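Local structure of FMN-dependent NADH:quinone oxidoreductase 1 (Bacillus anthracis, 3U7I) at residues I9-P14 against Q46-D51; S21-V26 against V99-L104; V146-G151 against Y182-A187. The protein probably reduces quinones and cleaves the azo bond of aromatic azo compounds, using NADH as electron donor and FMN as cofactor, and works as a homodimer. All blocks are in the same frame, centred on the assembly; numbering follows the deposited sequence.

Contact 1: I9-P14 against Q46-D51; sequences IINAHP and QINLYD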
# COMPACT_ATOMS: atom_id res chain seq x y z
N ILE C 9 18.33 -5.99 4.99
CA ILE C 9 17.97 -4.79 4.24
C ILE C 9 16.76 -5.12 3.36
O ILE C 9 16.81 -6.04 2.54
CB ILE C 9 19.12 -4.30 3.31
CG1 ILE C 9 20.49 -4.39 4.02
CG2 ILE C 9 18.83 -2.87 2.79
CD1 ILE C 9 20.54 -3.67 5.34
N ILE C 10 15.68 -4.37 3.57
CA ILE C 10 14.50 -4.46 2.72
C ILE C 10 14.43 -3.19 1.86
O ILE C 10 13.99 -2.13 2.32
CB ILE C 10 13.20 -4.61 3.53
CG1 ILE C 10 13.29 -5.84 4.45
CG2 ILE C 10 11.99 -4.69 2.60
CD1 ILE C 10 12.48 -5.70 5.73
N ASN C 11 14.91 -3.32 0.63
CA ASN C 11 15.00 -2.19 -0.29
C ASN C 11 13.73 -2.04 -1.14
O ASN C 11 13.51 -2.82 -2.07
CB ASN C 11 16.24 -2.35 -1.17
CG ASN C 11 16.38 -1.24 -2.19
OD1 ASN C 11 15.60 -0.28 -2.21
ND2 ASN C 11 17.41 -1.35 -3.03
N ALA C 12 12.91 -1.05 -0.82
CA ALA C 12 11.63 -0.87 -1.52
C ALA C 12 11.68 0.18 -2.64
O ALA C 12 10.64 0.69 -3.08
CB ALA C 12 10.52 -0.54 -0.52
N HIS C 13 12.88 0.51 -3.11
CA HIS C 13 13.04 1.52 -4.15
C HIS C 13 12.98 0.90 -5.55
O HIS C 13 13.75 0.01 -5.86
CB HIS C 13 14.37 2.26 -3.98
CG HIS C 13 14.34 3.65 -4.55
ND1 HIS C 13 14.07 3.90 -5.88
CD2 HIS C 13 14.54 4.86 -3.97
CE1 HIS C 13 14.11 5.20 -6.09
NE2 HIS C 13 14.38 5.81 -4.95
N PRO C 14 12.05 1.38 -6.40
CA PRO C 14 11.94 0.87 -7.77
C PRO C 14 13.26 0.93 -8.58
O PRO C 14 13.45 0.13 -9.50
CB PRO C 14 10.89 1.80 -8.40
CG PRO C 14 10.03 2.23 -7.24
CD PRO C 14 10.99 2.35 -6.07
N GLN C 46 20.22 -8.72 1.99
CA GLN C 46 19.38 -7.69 1.38
C GLN C 46 18.42 -8.29 0.36
O GLN C 46 18.82 -9.08 -0.50
CB GLN C 46 20.23 -6.61 0.71
CG GLN C 46 19.42 -5.57 -0.06
CD GLN C 46 20.22 -4.31 -0.35
OE1 GLN C 46 21.20 -4.02 0.34
NE2 GLN C 46 19.82 -3.58 -1.38
N ILE C 47 17.16 -7.90 0.45
CA ILE C 47 16.17 -8.28 -0.55
C ILE C 47 15.76 -7.03 -1.31
O ILE C 47 15.43 -6.00 -0.70
CB ILE C 47 14.95 -9.02 0.07
CG1 ILE C 47 13.94 -9.43 -1.01
CG2 ILE C 47 14.28 -8.17 1.14
CD1 ILE C 47 12.77 -10.24 -0.46
N ASN C 48 15.81 -7.10 -2.63
CA ASN C 48 15.44 -5.97 -3.47
C ASN C 48 14.04 -6.20 -4.01
O ASN C 48 13.84 -7.04 -4.88
CB ASN C 48 16.44 -5.82 -4.62
CG ASN C 48 17.80 -5.33 -4.15
OD1 ASN C 48 17.91 -4.50 -3.24
ND2 ASN C 48 18.86 -5.84 -4.77
N LEU C 49 13.08 -5.44 -3.48
CA LEU C 49 11.66 -5.69 -3.77
C LEU C 49 11.29 -5.43 -5.23
O LEU C 49 10.29 -5.95 -5.70
CB LEU C 49 10.75 -4.87 -2.85
CG LEU C 49 10.98 -5.07 -1.34
CD1 LEU C 49 9.89 -4.36 -0.52
CD2 LEU C 49 11.03 -6.55 -1.00
N TYR C 50 12.09 -4.64 -5.94
CA TYR C 50 11.80 -4.35 -7.34
C TYR C 50 12.76 -5.06 -8.30
O TYR C 50 12.84 -4.73 -9.49
CB TYR C 50 11.77 -2.83 -7.59
CG TYR C 50 10.50 -2.21 -7.06
CD1 TYR C 50 10.35 -1.89 -5.71
CD2 TYR C 50 9.44 -1.98 -7.92
CE1 TYR C 50 9.16 -1.35 -5.24
CE2 TYR C 50 8.26 -1.44 -7.46
CZ TYR C 50 8.12 -1.12 -6.13
OH TYR C 50 6.92 -0.59 -5.73
N ASP C 51 13.49 -6.05 -7.78
CA ASP C 51 14.38 -6.86 -8.60
C ASP C 51 14.26 -8.35 -8.26
O ASP C 51 14.15 -9.19 -9.17
CB ASP C 51 15.84 -6.40 -8.43
CG ASP C 51 16.76 -6.99 -9.49
OD1 ASP C 51 16.49 -6.80 -10.70
OD2 ASP C 51 17.75 -7.65 -9.10
O HOH W 1 14.02 -2.68 -4.87
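Backbone bonds pair I9-N11 with Q46-N48 as parallel strands: I47 N donates to I9 O at 2.8 Å and N11 N to I47 O at 3.0 Å. The ladder runs on past the strands through L49 N to N11 O. There a water takes over, donating to N11 O and H13 O and accepting from Y50 N.

The polar side chains gather on the face of I9, N11, Q46 and N48. N48 OD1 receives two amides: Q46 NE2 lies in its carbonyl plane, on a lone pair, at 2.8 Å, whereas N11 ND2 comes from well above that plane at 3.2 Å, the N11 and N48 amides being 86° apart, and also donates to V16 O. With N11 CG anti to its backbone N (chi1 178°), OD1 accepts from H13 N in an Asx turn.

On the face of I10 and I47, L49 CD1 comes up from the following turn to I10 CG2 at 3.8 Å and also touches A12 CB. P14 CA sits over a face of the Y50 ring, a CH-pi contact 3.9 Å from the centroid.

F27 of helix 22-37, the crossover of this beta-alpha-beta unit, covers I9 and Q46; helix 111-120 packs on I10, I47 and L49, and I57 of the second subunit on P14 and Y50.

Contact 2: S21-V26 against V99-L104; sequences SVSIKV and VIVLPL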
# COMPACT_ATOMS: atom_id res chain seq x y z
N SER C 21 19.48 8.33 -6.07
CA SER C 21 18.27 8.35 -5.25
C SER C 21 18.59 8.81 -3.84
O SER C 21 19.47 8.23 -3.20
CB SER C 21 17.63 6.96 -5.20
OG SER C 21 17.25 6.52 -6.48
N VAL C 22 17.88 9.82 -3.36
CA VAL C 22 18.12 10.36 -2.02
C VAL C 22 18.10 9.28 -0.92
O VAL C 22 19.02 9.22 -0.09
CB VAL C 22 17.15 11.50 -1.66
CG1 VAL C 22 17.39 11.97 -0.24
CG2 VAL C 22 17.33 12.66 -2.63
N SER C 23 17.07 8.45 -0.91
CA SER C 23 16.97 7.36 0.06
C SER C 23 18.09 6.32 -0.10
O SER C 23 18.57 5.76 0.88
CB SER C 23 15.59 6.70 0.02
OG SER C 23 15.34 6.09 -1.24
N ILE C 24 18.51 6.07 -1.33
CA ILE C 24 19.62 5.15 -1.58
C ILE C 24 20.97 5.73 -1.11
O ILE C 24 21.77 5.02 -0.51
CB ILE C 24 19.67 4.70 -3.06
CG1 ILE C 24 18.39 3.92 -3.42
CG2 ILE C 24 20.90 3.84 -3.32
CD1 ILE C 24 18.17 3.69 -4.92
N LYS C 25 21.21 7.02 -1.38
CA LYS C 25 22.39 7.70 -0.85
C LYS C 25 22.43 7.63 0.67
O LYS C 25 23.47 7.30 1.25
CB LYS C 25 22.44 9.17 -1.28
CG LYS C 25 23.01 9.39 -2.66
CD LYS C 25 23.18 10.86 -2.99
CE LYS C 25 23.36 11.02 -4.50
NZ LYS C 25 24.26 12.14 -4.89
N VAL C 26 21.32 7.96 1.31
CA VAL C 26 21.26 7.95 2.78
C VAL C 26 21.47 6.54 3.34
O VAL C 26 22.17 6.36 4.34
CB VAL C 26 19.92 8.54 3.28
CG1 VAL C 26 19.85 8.49 4.80
CG2 VAL C 26 19.76 9.98 2.78
N VAL C 99 16.21 -3.04 8.12
CA VAL C 99 16.33 -1.70 7.54
C VAL C 99 15.47 -1.57 6.28
O VAL C 99 15.74 -2.23 5.27
CB VAL C 99 17.80 -1.30 7.22
CG1 VAL C 99 17.87 0.13 6.67
CG2 VAL C 99 18.68 -1.44 8.47
N ILE C 100 14.43 -0.74 6.35
CA ILE C 100 13.56 -0.49 5.20
C ILE C 100 13.93 0.81 4.49
O ILE C 100 14.00 1.88 5.10
CB ILE C 100 12.06 -0.47 5.60
CG1 ILE C 100 11.62 -1.85 6.08
CG2 ILE C 100 11.19 0.04 4.42
CD1 ILE C 100 10.15 -1.96 6.48
N VAL C 101 14.19 0.71 3.19
CA VAL C 101 14.51 1.87 2.35
C VAL C 101 13.38 2.11 1.34
O VAL C 101 13.03 1.22 0.56
CB VAL C 101 15.86 1.68 1.61
CG1 VAL C 101 16.33 2.99 0.95
CG2 VAL C 101 16.93 1.13 2.58
N LEU C 102 12.80 3.30 1.36
CA LEU C 102 11.71 3.60 0.43
C LEU C 102 11.64 5.07 0.07
O LEU C 102 11.97 5.93 0.89
CB LEU C 102 10.36 3.17 1.00
CG LEU C 102 9.81 4.03 2.15
CD1 LEU C 102 8.30 3.83 2.30
CD2 LEU C 102 10.55 3.71 3.44
N PRO C 103 11.22 5.35 -1.18
CA PRO C 103 10.73 6.67 -1.55
C PRO C 103 9.25 6.74 -1.21
O PRO C 103 8.53 5.76 -1.43
CB PRO C 103 10.93 6.70 -3.07
CG PRO C 103 10.80 5.29 -3.49
CD PRO C 103 11.33 4.45 -2.34
N LEU C 104 8.81 7.85 -0.64
CA LEU C 104 7.39 8.06 -0.37
C LEU C 104 6.73 8.63 -1.62
O LEU C 104 7.02 9.77 -2.02
CB LEU C 104 7.19 9.02 0.80
CG LEU C 104 5.74 9.32 1.19
CD1 LEU C 104 5.02 8.03 1.57
CD2 LEU C 104 5.68 10.32 2.33
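S23 and V101 meet where the first turn of helix 22-37 lies over strand 97-103. V101 CG1 is the main point of contact, 3.6 Å from S23 O and 3.9 Å from S23 CB. With CG1 anti to the backbone N (chi1 -169°), this methyl lies against the serine, while CG2 is anti to the carbonyl carbon. S23 CB also rests 3.8 Å from L102 O, and S23 OG lies 3.9 Å from V101 CG1, with P103 N slightly farther. I24 adds little, its backbone N being near V101 CG1.

Beyond these atoms, the short segments run nearly antiparallel, at 153°, with their axes 7.9 Å apart, as expected for a helix laid on a parallel sheet. K25 N bonds to S21 O in the opening helical turn. H13 packs against S21, S23 and P103, while A149 of the adjoining strand touches V22 and S23.

S21, V22 and S23 are predicted to bind FMN, and the flavodoxin-like fold places such a site at the C-terminal edge of its sheet. No hydrogen bond spans the two segments, and S23 OG, buried here, has no polar partner in the model; a group supplied by bound cofactor could plausibly provide one.

Contact 3: V146-G151 against Y182-A187; sequences VIQASG and YQIVRA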
# COMPACT_ATOMS: atom_id res chain seq x y z
N VAL C 146 13.63 2.71 9.48
CA VAL C 146 13.06 3.04 8.18
C VAL C 146 13.76 4.27 7.61
O VAL C 146 13.90 5.27 8.31
CB VAL C 146 11.54 3.31 8.28
CG1 VAL C 146 10.98 3.76 6.94
CG2 VAL C 146 10.82 2.07 8.78
N ILE C 147 14.24 4.18 6.38
CA ILE C 147 14.86 5.31 5.70
C ILE C 147 13.93 5.79 4.59
O ILE C 147 13.79 5.13 3.56
CB ILE C 147 16.25 4.94 5.12
CG1 ILE C 147 17.24 4.65 6.25
CG2 ILE C 147 16.77 6.06 4.22
CD1 ILE C 147 18.57 4.09 5.78
N GLN C 148 13.31 6.94 4.79
CA GLN C 148 12.30 7.45 3.85
C GLN C 148 12.64 8.80 3.25
O GLN C 148 12.85 9.77 3.98
CB GLN C 148 10.93 7.54 4.55
CG GLN C 148 9.80 8.15 3.71
CD GLN C 148 8.47 8.21 4.48
OE1 GLN C 148 7.68 7.26 4.43
NE2 GLN C 148 8.23 9.31 5.19
N ALA C 149 12.70 8.87 1.92
CA ALA C 149 12.90 10.13 1.21
C ALA C 149 11.56 10.61 0.70
O ALA C 149 10.80 9.82 0.14
CB ALA C 149 13.87 9.96 0.04
N SER C 150 11.28 11.90 0.87
CA SER C 150 9.99 12.45 0.46
C SER C 150 10.13 13.86 -0.07
O SER C 150 11.00 14.61 0.36
CB SER C 150 8.98 12.43 1.62
OG SER C 150 9.42 13.22 2.73
N GLY C 151 9.26 14.21 -1.02
CA GLY C 151 9.22 15.56 -1.55
C GLY C 151 8.75 16.56 -0.52
O GLY C 151 9.33 17.63 -0.38
N TYR C 182 11.53 1.00 17.05
CA TYR C 182 11.31 1.54 15.71
C TYR C 182 11.85 2.97 15.60
O TYR C 182 11.63 3.80 16.49
CB TYR C 182 9.81 1.53 15.40
CG TYR C 182 9.40 2.15 14.08
CD1 TYR C 182 9.06 1.35 13.01
CD2 TYR C 182 9.32 3.52 13.93
CE1 TYR C 182 8.66 1.89 11.81
CE2 TYR C 182 8.93 4.08 12.72
CZ TYR C 182 8.60 3.25 11.66
OH TYR C 182 8.19 3.77 10.44
N GLN C 183 12.58 3.24 14.52
CA GLN C 183 12.99 4.59 14.20
C GLN C 183 12.78 4.83 12.73
O GLN C 183 13.03 3.95 11.90
CB GLN C 183 14.46 4.83 14.53
CG GLN C 183 14.98 6.15 13.96
CD GLN C 183 16.37 6.50 14.44
OE1 GLN C 183 17.12 5.64 14.92
NE2 GLN C 183 16.72 7.78 14.33
N ILE C 184 12.30 6.02 12.39
CA ILE C 184 12.28 6.45 11.01
C ILE C 184 13.17 7.69 10.81
O ILE C 184 13.08 8.68 11.56
CB ILE C 184 10.85 6.70 10.48
CG1 ILE C 184 10.91 7.19 9.03
CG2 ILE C 184 10.08 7.67 11.39
CD1 ILE C 184 9.59 7.13 8.29
N VAL C 185 14.04 7.62 9.82
CA VAL C 185 14.80 8.78 9.39
C VAL C 185 14.12 9.36 8.14
O VAL C 185 13.96 8.67 7.13
CB VAL C 185 16.27 8.42 9.12
CG1 VAL C 185 17.01 9.62 8.53
CG2 VAL C 185 16.94 7.92 10.41
N ARG C 186 13.69 10.61 8.24
CA ARG C 186 12.99 11.28 7.14
C ARG C 186 13.91 12.23 6.38
O ARG C 186 14.19 13.35 6.82
CB ARG C 186 11.78 12.06 7.67
CG ARG C 186 10.70 11.19 8.30
CD ARG C 186 9.47 12.02 8.65
NE ARG C 186 8.43 11.20 9.26
CZ ARG C 186 8.44 10.78 10.52
NH1 ARG C 186 9.45 11.10 11.32
NH2 ARG C 186 7.45 10.04 10.98
N ALA C 187 14.39 11.77 5.22
CA ALA C 187 15.11 12.65 4.31
C ALA C 187 14.05 13.42 3.54
O ALA C 187 13.84 13.20 2.34
CB ALA C 187 15.98 11.84 3.38
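V146-A149 and I184-A187 run parallel in direct register, their short axes 4.7 Å apart and inclined by 17°, and five backbone hydrogen bonds join the segments. They belong to the five-stranded parallel sheet of the flavodoxin-like fold, in which strand 181-187 forms one border within the chain. The bonds begin with V146 N to Q183 O and continue through the nearly straight Q148 N to V185 O. Toward the C-terminal end they become less regular: A187 N meets Q148 O at only 136°, and S150 N approaches A187 O from above its carbonyl plane, at 3.2 Å.

One face carries V146, Q148, I184 and R186. The two branches of V146 serve different neighbours: CG1, anti to the backbone N (chi1 175°), touches I184 CD1 at 3.9 Å, while CG2, anti to the carbonyl carbon, lies obliquely by the outer end of the Y182 ring, 3.5 Å from Y182 OH and 3.7 Å from Y182 CE1. I184 CD1 also reaches Q148 CB and lies over one face of the R186 guanidinium, near its rim. E164 OE2 ties together a side chain from each strand, in a salt bridge with R186 NE and a hydrogen bond from Q148 NE2; Q148 OE1 pairs with S166 OG, and Y182 OH with H167 of the covering helix 165-177.

The face of I147, V185 and the two alanines lies under helices 22-37 and 195-214, with F27 on I147 and V206 on V185. At the far end A149 CB stands 4.4 Å from A187 CB, and A149 CA lies 3.4 Å from A187 O.

All three contacts share one parallel sheet, with strand order 43-48, 6-11, 97-103, 143-149, 181-187. Contacts 1 and 3 each pair a border strand with its inner neighbour and are zipped by backbone bonds; contact 2 sets a helix on the central strand without any. Contacts 1 and 2 are buried, contact 3 only partly so. Polar groups differ accordingly: amides cluster in contact 1, R186 of contact 3 takes its salt bridge from outside the segments, and a lone serine hydroxyl sits in contact 2. Strand 97-103 of contact 2 lies between the other two, with A12 N 2.7 Å from V101 O and L104 N 2.9 Å from A149 O. H13 and A149 converge on S23, a residue of the predicted FMN site.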